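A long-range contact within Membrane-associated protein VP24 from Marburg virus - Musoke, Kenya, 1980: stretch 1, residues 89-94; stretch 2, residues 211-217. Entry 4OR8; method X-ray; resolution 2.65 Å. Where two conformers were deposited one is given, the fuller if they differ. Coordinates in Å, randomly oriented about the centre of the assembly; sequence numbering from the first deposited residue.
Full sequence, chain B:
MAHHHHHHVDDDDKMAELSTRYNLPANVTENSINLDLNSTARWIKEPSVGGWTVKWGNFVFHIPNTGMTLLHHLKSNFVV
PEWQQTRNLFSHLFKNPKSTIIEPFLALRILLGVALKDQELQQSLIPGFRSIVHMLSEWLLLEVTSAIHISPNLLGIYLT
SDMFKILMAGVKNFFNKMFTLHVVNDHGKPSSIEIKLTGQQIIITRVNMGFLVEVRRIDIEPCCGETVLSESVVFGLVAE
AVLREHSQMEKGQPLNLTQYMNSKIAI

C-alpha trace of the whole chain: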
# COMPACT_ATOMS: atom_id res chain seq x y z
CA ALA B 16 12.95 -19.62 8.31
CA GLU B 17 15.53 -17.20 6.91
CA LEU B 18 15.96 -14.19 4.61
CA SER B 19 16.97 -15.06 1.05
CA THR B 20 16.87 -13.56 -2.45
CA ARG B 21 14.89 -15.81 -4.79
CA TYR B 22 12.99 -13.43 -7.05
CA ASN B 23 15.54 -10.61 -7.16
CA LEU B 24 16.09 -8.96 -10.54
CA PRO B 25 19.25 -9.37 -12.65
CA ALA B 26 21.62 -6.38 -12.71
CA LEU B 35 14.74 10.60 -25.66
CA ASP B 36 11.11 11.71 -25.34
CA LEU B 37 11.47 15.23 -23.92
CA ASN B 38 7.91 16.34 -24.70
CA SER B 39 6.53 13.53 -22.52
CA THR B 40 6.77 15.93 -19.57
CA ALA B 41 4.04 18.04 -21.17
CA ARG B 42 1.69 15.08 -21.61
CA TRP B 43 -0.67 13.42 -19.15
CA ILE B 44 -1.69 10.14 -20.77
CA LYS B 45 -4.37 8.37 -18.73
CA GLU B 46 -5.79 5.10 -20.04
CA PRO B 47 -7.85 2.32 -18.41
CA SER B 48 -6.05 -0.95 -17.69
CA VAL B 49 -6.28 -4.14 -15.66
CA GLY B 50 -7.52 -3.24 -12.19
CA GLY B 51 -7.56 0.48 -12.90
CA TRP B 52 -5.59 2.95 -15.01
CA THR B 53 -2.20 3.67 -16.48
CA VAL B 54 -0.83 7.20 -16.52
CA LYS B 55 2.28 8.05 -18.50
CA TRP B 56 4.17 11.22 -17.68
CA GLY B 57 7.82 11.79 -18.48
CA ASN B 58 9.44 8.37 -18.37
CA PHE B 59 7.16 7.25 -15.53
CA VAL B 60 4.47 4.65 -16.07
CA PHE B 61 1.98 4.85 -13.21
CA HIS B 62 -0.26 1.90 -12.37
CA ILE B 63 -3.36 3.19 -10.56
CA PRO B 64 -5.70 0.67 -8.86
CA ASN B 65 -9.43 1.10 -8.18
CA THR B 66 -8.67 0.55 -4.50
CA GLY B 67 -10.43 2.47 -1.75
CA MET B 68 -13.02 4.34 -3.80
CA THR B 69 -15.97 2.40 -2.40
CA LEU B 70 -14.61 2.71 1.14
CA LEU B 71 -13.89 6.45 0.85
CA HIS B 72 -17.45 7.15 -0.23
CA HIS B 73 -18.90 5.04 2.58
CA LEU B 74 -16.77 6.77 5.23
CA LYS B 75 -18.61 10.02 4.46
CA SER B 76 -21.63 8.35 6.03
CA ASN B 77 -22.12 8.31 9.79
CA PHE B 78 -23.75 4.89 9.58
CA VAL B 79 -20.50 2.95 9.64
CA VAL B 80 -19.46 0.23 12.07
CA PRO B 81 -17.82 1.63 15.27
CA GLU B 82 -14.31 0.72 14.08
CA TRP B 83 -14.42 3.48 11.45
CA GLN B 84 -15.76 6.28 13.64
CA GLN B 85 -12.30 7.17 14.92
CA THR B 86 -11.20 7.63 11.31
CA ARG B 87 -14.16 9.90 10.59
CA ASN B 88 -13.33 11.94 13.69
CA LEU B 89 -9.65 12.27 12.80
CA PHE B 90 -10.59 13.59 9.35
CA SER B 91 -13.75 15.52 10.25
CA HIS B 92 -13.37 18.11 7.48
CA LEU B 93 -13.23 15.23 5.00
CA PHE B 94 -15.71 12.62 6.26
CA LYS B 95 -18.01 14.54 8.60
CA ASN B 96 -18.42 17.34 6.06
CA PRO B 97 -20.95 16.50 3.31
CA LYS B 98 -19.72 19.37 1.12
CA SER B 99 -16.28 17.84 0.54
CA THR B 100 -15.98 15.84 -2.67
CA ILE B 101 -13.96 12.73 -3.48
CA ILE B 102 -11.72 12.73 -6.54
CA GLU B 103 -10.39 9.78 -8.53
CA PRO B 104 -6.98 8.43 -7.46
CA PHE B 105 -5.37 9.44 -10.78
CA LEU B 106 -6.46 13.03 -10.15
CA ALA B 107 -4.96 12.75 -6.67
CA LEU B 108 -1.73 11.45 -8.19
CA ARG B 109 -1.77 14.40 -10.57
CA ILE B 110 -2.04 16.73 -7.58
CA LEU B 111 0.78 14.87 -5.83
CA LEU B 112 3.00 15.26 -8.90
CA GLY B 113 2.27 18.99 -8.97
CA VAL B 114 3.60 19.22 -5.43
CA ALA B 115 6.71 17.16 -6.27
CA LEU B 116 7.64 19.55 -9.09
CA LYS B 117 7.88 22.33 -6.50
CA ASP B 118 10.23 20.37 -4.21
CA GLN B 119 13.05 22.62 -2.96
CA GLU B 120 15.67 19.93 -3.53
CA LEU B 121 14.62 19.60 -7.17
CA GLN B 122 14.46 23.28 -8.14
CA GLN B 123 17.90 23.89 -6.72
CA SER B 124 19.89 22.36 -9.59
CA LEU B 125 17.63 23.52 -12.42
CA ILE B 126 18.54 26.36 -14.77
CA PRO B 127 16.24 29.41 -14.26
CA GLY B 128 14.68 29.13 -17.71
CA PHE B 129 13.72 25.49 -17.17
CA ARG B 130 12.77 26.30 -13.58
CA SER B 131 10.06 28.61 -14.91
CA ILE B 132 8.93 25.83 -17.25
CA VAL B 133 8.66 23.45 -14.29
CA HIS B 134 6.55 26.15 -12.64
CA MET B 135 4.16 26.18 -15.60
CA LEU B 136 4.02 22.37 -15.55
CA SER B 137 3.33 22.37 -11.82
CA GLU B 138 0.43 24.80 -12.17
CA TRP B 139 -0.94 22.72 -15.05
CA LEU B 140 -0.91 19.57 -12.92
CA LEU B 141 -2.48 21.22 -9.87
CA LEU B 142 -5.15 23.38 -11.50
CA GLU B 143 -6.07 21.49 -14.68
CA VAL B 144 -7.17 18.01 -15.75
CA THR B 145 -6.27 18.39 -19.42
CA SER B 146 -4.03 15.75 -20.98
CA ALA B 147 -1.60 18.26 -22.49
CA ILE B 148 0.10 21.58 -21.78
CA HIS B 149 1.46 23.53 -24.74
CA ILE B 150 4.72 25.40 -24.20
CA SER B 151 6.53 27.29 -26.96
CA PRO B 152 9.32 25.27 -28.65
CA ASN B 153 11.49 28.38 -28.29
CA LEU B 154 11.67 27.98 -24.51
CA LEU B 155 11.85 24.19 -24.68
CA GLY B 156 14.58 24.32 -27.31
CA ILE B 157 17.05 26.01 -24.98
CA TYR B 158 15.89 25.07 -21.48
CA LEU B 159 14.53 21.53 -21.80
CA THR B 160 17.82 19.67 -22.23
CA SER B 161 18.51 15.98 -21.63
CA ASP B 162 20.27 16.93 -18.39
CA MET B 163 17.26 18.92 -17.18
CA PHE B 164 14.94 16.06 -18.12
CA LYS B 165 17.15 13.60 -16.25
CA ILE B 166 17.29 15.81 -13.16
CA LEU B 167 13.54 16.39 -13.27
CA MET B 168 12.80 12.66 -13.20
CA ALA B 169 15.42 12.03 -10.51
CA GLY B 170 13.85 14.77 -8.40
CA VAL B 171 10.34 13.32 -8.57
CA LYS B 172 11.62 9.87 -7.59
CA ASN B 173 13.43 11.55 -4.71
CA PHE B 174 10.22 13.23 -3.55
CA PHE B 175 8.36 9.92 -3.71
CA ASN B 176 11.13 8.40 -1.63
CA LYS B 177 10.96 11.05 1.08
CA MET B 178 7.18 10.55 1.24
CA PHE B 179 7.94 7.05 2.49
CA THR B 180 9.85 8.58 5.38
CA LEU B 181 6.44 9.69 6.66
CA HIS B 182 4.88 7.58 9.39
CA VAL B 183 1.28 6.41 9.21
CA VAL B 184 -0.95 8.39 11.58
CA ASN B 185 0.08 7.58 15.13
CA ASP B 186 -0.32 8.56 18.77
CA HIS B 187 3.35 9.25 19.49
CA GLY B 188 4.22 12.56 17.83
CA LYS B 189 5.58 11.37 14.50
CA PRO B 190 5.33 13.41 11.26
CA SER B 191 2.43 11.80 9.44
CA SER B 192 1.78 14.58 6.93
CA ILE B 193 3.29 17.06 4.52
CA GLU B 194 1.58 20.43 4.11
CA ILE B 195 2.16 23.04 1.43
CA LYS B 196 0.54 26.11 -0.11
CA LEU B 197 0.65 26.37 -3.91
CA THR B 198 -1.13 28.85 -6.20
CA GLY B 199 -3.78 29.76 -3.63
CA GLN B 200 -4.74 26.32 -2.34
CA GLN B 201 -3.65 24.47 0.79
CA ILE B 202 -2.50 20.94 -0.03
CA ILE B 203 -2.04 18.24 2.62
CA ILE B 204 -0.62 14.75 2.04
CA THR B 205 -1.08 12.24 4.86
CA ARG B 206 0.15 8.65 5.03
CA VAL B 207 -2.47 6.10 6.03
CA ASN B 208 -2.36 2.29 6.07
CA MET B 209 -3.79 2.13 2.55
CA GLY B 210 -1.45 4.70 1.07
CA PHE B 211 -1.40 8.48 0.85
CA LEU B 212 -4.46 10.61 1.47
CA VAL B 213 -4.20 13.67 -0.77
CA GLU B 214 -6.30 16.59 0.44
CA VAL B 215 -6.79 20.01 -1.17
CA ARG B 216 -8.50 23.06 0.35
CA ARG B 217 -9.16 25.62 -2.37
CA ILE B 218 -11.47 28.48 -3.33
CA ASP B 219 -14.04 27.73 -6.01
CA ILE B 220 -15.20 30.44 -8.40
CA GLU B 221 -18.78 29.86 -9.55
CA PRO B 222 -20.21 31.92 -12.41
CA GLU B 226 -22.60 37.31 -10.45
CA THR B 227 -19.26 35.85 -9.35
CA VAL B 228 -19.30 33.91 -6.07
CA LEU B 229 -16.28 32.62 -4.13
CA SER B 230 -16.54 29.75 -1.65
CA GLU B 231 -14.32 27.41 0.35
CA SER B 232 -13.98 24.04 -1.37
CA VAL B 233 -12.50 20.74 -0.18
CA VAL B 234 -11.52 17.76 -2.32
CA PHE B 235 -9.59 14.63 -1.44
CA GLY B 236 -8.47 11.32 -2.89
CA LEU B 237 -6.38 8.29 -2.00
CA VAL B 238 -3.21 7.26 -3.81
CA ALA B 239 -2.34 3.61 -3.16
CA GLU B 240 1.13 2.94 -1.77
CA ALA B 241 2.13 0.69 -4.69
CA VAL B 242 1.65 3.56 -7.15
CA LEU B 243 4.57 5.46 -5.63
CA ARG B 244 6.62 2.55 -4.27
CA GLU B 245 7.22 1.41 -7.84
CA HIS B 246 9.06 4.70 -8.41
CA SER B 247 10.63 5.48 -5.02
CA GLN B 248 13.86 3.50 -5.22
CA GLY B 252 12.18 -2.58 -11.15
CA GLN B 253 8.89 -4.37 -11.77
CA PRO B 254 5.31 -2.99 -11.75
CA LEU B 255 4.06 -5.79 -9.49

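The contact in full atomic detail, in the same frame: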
# COMPACT_ATOMS: atom_id res chain seq x y z
N LEU B 89 -10.98 11.77 13.11
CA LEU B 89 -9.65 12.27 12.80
C LEU B 89 -9.69 13.19 11.58
O LEU B 89 -9.05 14.24 11.57
CB LEU B 89 -8.69 11.11 12.57
CG LEU B 89 -7.23 11.49 12.32
CD1 LEU B 89 -6.66 12.26 13.51
CD2 LEU B 89 -6.42 10.23 12.05
N PHE B 90 -10.43 12.78 10.55
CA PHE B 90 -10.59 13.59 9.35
C PHE B 90 -12.01 14.13 9.24
O PHE B 90 -12.74 13.80 8.30
CB PHE B 90 -10.26 12.76 8.10
CG PHE B 90 -8.93 12.08 8.15
CD1 PHE B 90 -7.78 12.73 7.73
CD2 PHE B 90 -8.82 10.77 8.60
CE1 PHE B 90 -6.55 12.10 7.76
CE2 PHE B 90 -7.59 10.13 8.64
CZ PHE B 90 -6.46 10.80 8.22
N SER B 91 -12.40 14.96 10.20
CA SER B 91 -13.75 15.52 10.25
C SER B 91 -14.09 16.34 9.01
O SER B 91 -15.16 16.17 8.42
CB SER B 91 -13.91 16.39 11.49
OG SER B 91 -13.65 15.66 12.67
N HIS B 92 -13.18 17.22 8.62
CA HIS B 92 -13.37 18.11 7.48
C HIS B 92 -13.56 17.33 6.18
O HIS B 92 -14.08 17.86 5.20
CB HIS B 92 -12.18 19.04 7.35
CG HIS B 92 -10.86 18.35 7.49
ND1 HIS B 92 -10.33 18.00 8.71
CD2 HIS B 92 -9.98 17.92 6.56
CE1 HIS B 92 -9.17 17.39 8.53
NE2 HIS B 92 -8.93 17.32 7.23
N LEU B 93 -13.11 16.08 6.18
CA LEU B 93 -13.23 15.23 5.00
C LEU B 93 -14.46 14.33 5.05
O LEU B 93 -15.23 14.26 4.09
CB LEU B 93 -11.97 14.39 4.81
CG LEU B 93 -10.66 15.16 4.66
CD1 LEU B 93 -9.51 14.22 4.33
CD2 LEU B 93 -10.78 16.23 3.59
N PHE B 94 -14.65 13.63 6.17
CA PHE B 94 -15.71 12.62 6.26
C PHE B 94 -16.99 13.11 6.93
O PHE B 94 -18.08 12.67 6.59
CB PHE B 94 -15.19 11.38 6.98
CG PHE B 94 -14.04 10.71 6.27
CD1 PHE B 94 -14.20 10.20 5.00
CD2 PHE B 94 -12.81 10.60 6.89
CE1 PHE B 94 -13.15 9.59 4.34
CE2 PHE B 94 -11.75 9.98 6.24
CZ PHE B 94 -11.93 9.48 4.97
N PHE B 211 -1.52 7.06 0.55
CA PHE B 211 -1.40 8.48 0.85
C PHE B 211 -2.69 9.22 0.57
O PHE B 211 -3.18 9.24 -0.56
CB PHE B 211 -0.24 9.09 0.07
CG PHE B 211 1.09 8.48 0.39
CD1 PHE B 211 1.83 8.93 1.47
CD2 PHE B 211 1.59 7.44 -0.38
CE1 PHE B 211 3.05 8.37 1.77
CE2 PHE B 211 2.82 6.87 -0.08
CZ PHE B 211 3.55 7.34 1.00
N LEU B 212 -3.26 9.81 1.61
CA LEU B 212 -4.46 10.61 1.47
C LEU B 212 -4.07 12.00 1.00
O LEU B 212 -3.37 12.73 1.70
CB LEU B 212 -5.20 10.69 2.81
CG LEU B 212 -6.71 10.94 2.78
CD1 LEU B 212 -7.43 9.87 1.96
CD2 LEU B 212 -7.26 10.99 4.20
N VAL B 213 -4.51 12.36 -0.21
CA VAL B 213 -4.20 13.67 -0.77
C VAL B 213 -5.39 14.61 -0.65
O VAL B 213 -6.44 14.37 -1.24
CB VAL B 213 -3.78 13.56 -2.25
CG1 VAL B 213 -3.56 14.94 -2.83
CG2 VAL B 213 -2.52 12.71 -2.38
N GLU B 214 -5.21 15.67 0.12
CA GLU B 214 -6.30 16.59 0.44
C GLU B 214 -6.00 18.01 -0.03
O GLU B 214 -4.90 18.53 0.20
CB GLU B 214 -6.54 16.58 1.95
CG GLU B 214 -7.28 17.78 2.48
CD GLU B 214 -7.30 17.83 3.99
OE1 GLU B 214 -6.70 16.93 4.62
OE2 GLU B 214 -7.92 18.76 4.55
N VAL B 215 -6.96 18.64 -0.69
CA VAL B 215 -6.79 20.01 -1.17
C VAL B 215 -7.91 20.94 -0.70
O VAL B 215 -9.09 20.68 -0.94
CB VAL B 215 -6.72 20.07 -2.71
CG1 VAL B 215 -6.56 21.51 -3.17
CG2 VAL B 215 -5.58 19.21 -3.22
N ARG B 216 -7.53 22.03 -0.04
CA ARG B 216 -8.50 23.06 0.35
C ARG B 216 -8.31 24.29 -0.52
O ARG B 216 -7.30 25.00 -0.41
CB ARG B 216 -8.34 23.42 1.83
CG ARG B 216 -8.54 22.25 2.78
CD ARG B 216 -8.24 22.65 4.21
NE ARG B 216 -8.42 21.54 5.14
CZ ARG B 216 -8.22 21.63 6.46
NH1 ARG B 216 -7.83 22.77 7.00
NH2 ARG B 216 -8.41 20.57 7.23
N ARG B 217 -9.27 24.54 -1.40
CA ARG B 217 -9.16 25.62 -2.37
C ARG B 217 -10.34 26.58 -2.30
O ARG B 217 -11.22 26.45 -1.44
CB ARG B 217 -9.06 25.04 -3.78
CG ARG B 217 -10.29 24.27 -4.22
CD ARG B 217 -10.29 24.03 -5.72
NE ARG B 217 -9.25 23.10 -6.14
CZ ARG B 217 -9.48 21.86 -6.58
NH1 ARG B 217 -10.73 21.42 -6.65
NH2 ARG B 217 -8.48 21.08 -6.94

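The contact sets a short helical segment against one face of a strand, and side-chain direction sorts the strand residues. L212, E214 and R216 send CA-to-CB toward the helix, while V213 and V215 point away, the alternation expected of extended backbone. The main chains stay well apart, with CA atoms 8.4 Å apart for L93 and E214 and 10.0 Å for H92 and R216, so side chains make the contact.

At the apolar end, L212 (chi1 -155°, t; chi2 57°, p) places CD2 in contact with two partners. L212 CD2 lies 3.8 Å from F90 CE1 and 3.9 Å from L93 CD1. L212 CD2 is 4.0 Å from the centroid of the F90 ring and 20° off its normal, which identifies a CH-pi contact over the face. F90 occupies the N-cap position; F90 points CA-to-CB toward the strand, and with chi1 -53° (m) and chi2 -87° its ring offers a face to L212 CD2. F90 O accepts hydrogen bonds from N of L93 (3.1 Å) and N of F94 (2.9 Å), tying the ring's residue to the turn that bears L93. L93, in the m,t rotamer, reaches further along the strand too: L93 CD2 packs 3.9 Å from CD of E214.

Polar groups take over beyond this. E214 is extended (chi1 160°, chi2 -171°), bringing its carboxylate to H92, whose chi1 is 46° (p). H92 NE2 donates to E214 OE1 at 3.5 Å and 142°, a weak hydrogen bond; H92 NE2 is nearer to E214 OE2, at 3.2 Å, but the angle is poor. R216 follows m,t,t with chi4 180°, and R216 NE forms a salt bridge with E214 OE2 at 2.9 Å. R216 NH2 lies over one face of the imidazole, 3.2 Å from H92 CD2, whereas that carbon sits at the guanidinium edge, so the two planar groups are not stacked face to face.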